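Long-range contact in SsDNA-binding protein essential for mitochondrial genome maintenance (Saccharomyces cerevisiae, PDB 6CQK), which binds single-stranded DNA preferentially and cooperatively, takes part in mitochondrial DNA replication and stimulates the PIF1 helicase: residues Met6-Ile12 / Gly65-Glu71. Sequence-based numbering, arbitrary orientation.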
# COMPACT_ATOMS: atom_id res chain seq x y z
N MET A 6 5.93 1.89 4.61
CA MET A 6 6.16 0.44 4.41
C MET A 6 4.96 -0.38 4.86
O MET A 6 4.33 -0.05 5.86
CB MET A 6 7.31 -0.01 5.25
CG MET A 6 7.68 -1.46 5.01
SD MET A 6 9.44 -1.74 4.76
CE MET A 6 10.06 -0.51 3.66
N SER A 7 4.62 -1.39 4.10
CA SER A 7 3.59 -2.33 4.52
C SER A 7 4.29 -3.66 4.62
O SER A 7 5.01 -4.02 3.71
CB SER A 7 2.44 -2.39 3.52
OG SER A 7 2.06 -1.08 3.12
N ILE A 8 4.09 -4.36 5.73
CA ILE A 8 4.71 -5.64 5.98
C ILE A 8 3.67 -6.66 6.36
O ILE A 8 2.78 -6.40 7.14
CB ILE A 8 5.65 -5.49 7.13
CG1 ILE A 8 6.78 -4.54 6.77
CG2 ILE A 8 6.24 -6.85 7.53
CD1 ILE A 8 7.32 -3.83 7.97
N VAL A 9 3.78 -7.84 5.80
CA VAL A 9 3.16 -9.00 6.37
C VAL A 9 4.21 -9.95 6.87
O VAL A 9 5.12 -10.36 6.10
CB VAL A 9 2.27 -9.74 5.38
CG1 VAL A 9 1.76 -11.05 5.99
CG2 VAL A 9 1.07 -8.89 5.07
N GLY A 10 4.03 -10.34 8.11
CA GLY A 10 5.02 -11.16 8.75
C GLY A 10 4.64 -11.54 10.14
O GLY A 10 3.53 -11.28 10.60
N ARG A 11 5.57 -12.18 10.83
CA ARG A 11 5.27 -12.71 12.14
C ARG A 11 6.01 -11.95 13.19
O ARG A 11 7.15 -11.54 12.98
CB ARG A 11 5.62 -14.20 12.21
CG ARG A 11 4.42 -15.10 11.92
CD ARG A 11 4.75 -16.34 11.21
NE ARG A 11 4.84 -15.93 9.80
CZ ARG A 11 5.18 -16.76 8.83
NH1 ARG A 11 5.45 -18.06 9.08
NH2 ARG A 11 5.25 -16.29 7.59
N ILE A 12 5.38 -11.78 14.33
CA ILE A 12 6.03 -11.07 15.41
C ILE A 12 7.10 -11.92 16.03
O ILE A 12 6.78 -12.96 16.56
CB ILE A 12 5.00 -10.56 16.43
CG1 ILE A 12 4.24 -9.42 15.71
CG2 ILE A 12 5.69 -10.11 17.71
CD1 ILE A 12 3.27 -8.65 16.54
N GLY A 65 4.67 -14.47 17.70
CA GLY A 65 4.38 -15.38 16.60
C GLY A 65 3.15 -15.03 15.77
O GLY A 65 2.83 -15.72 14.80
N ALA A 66 2.44 -13.98 16.17
CA ALA A 66 1.29 -13.53 15.40
C ALA A 66 1.62 -13.08 13.99
O ALA A 66 2.53 -12.29 13.77
CB ALA A 66 0.63 -12.39 16.11
N LEU A 67 0.89 -13.64 13.03
CA LEU A 67 0.86 -13.08 11.67
C LEU A 67 0.11 -11.76 11.70
O LEU A 67 -1.07 -11.73 12.08
CB LEU A 67 0.18 -14.02 10.68
CG LEU A 67 0.30 -13.64 9.22
CD1 LEU A 67 1.74 -13.66 8.79
CD2 LEU A 67 -0.52 -14.53 8.32
N VAL A 68 0.81 -10.70 11.31
CA VAL A 68 0.27 -9.34 11.30
C VAL A 68 0.43 -8.67 9.94
O VAL A 68 1.28 -9.07 9.13
CB VAL A 68 0.96 -8.44 12.31
CG1 VAL A 68 0.67 -8.96 13.66
CG2 VAL A 68 2.46 -8.36 12.10
N TYR A 69 -0.38 -7.65 9.68
CA TYR A 69 -0.16 -6.74 8.51
C TYR A 69 0.03 -5.37 9.12
O TYR A 69 -0.89 -4.88 9.75
CB TYR A 69 -1.34 -6.78 7.55
CG TYR A 69 -1.40 -5.65 6.57
CD1 TYR A 69 -2.05 -4.48 6.87
CD2 TYR A 69 -0.84 -5.77 5.33
CE1 TYR A 69 -2.13 -3.45 5.96
CE2 TYR A 69 -0.89 -4.74 4.43
CZ TYR A 69 -1.54 -3.58 4.75
OH TYR A 69 -1.58 -2.57 3.79
N VAL A 70 1.23 -4.83 9.02
CA VAL A 70 1.58 -3.57 9.64
C VAL A 70 1.86 -2.56 8.56
O VAL A 70 2.43 -2.88 7.51
CB VAL A 70 2.85 -3.69 10.45
CG1 VAL A 70 3.37 -2.33 10.88
CG2 VAL A 70 2.62 -4.62 11.63
N GLU A 71 1.39 -1.33 8.79
CA GLU A 71 1.78 -0.20 7.94
C GLU A 71 2.54 0.76 8.82
O GLU A 71 2.15 1.00 9.93
CB GLU A 71 0.58 0.53 7.41
CG GLU A 71 -0.22 -0.27 6.45
CD GLU A 71 -1.50 0.40 6.07
OE1 GLU A 71 -2.23 1.00 6.91
OE2 GLU A 71 -1.74 0.28 4.85
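Val9 sits at the edge of the Tyr69 ring: its CG2 methyl lies in the ring plane, 3.7 Å from CD2, and the two side chains cross at about a right angle. The other branch, CG1, lies anti to the backbone N (chi1 174°) and meets Leu67 CD1 at 3.8 Å. Leu67 CD1 also touches Arg11 NE obliquely, while the guanidinium goes on through NH2 to a salt bridge with Asp2 of the second subunit. Beyond Val9, the Tyr69 ring runs along the strand past Ser7, and its OH donates to Glu71 OE2 (3.0 Å) from above the carboxylate plane. Phe3 of the third subunit meets this ring as well. A leucine in place of Tyr69 would probably leave Glu71 without its hydroxyl donor and Phe3 of the third subunit without the ring it meets. Ile12 and Val68 also meet at about a right angle, CD1 of the isoleucine 3.9 Å from CG1 of the valine; on the face away from Tyr69, Ile8 and Val70 both pack on Ile32, inside the OB fold. Paired antiparallel bonds join the backbones at Ile8–Val70 and Gly10–Val68. The chemistry is thus apolar packing on both faces, with the Tyr69 and Arg11 face adding a hydroxyl–carboxylate bond, a salt bridge and aromatic contact with other subunits.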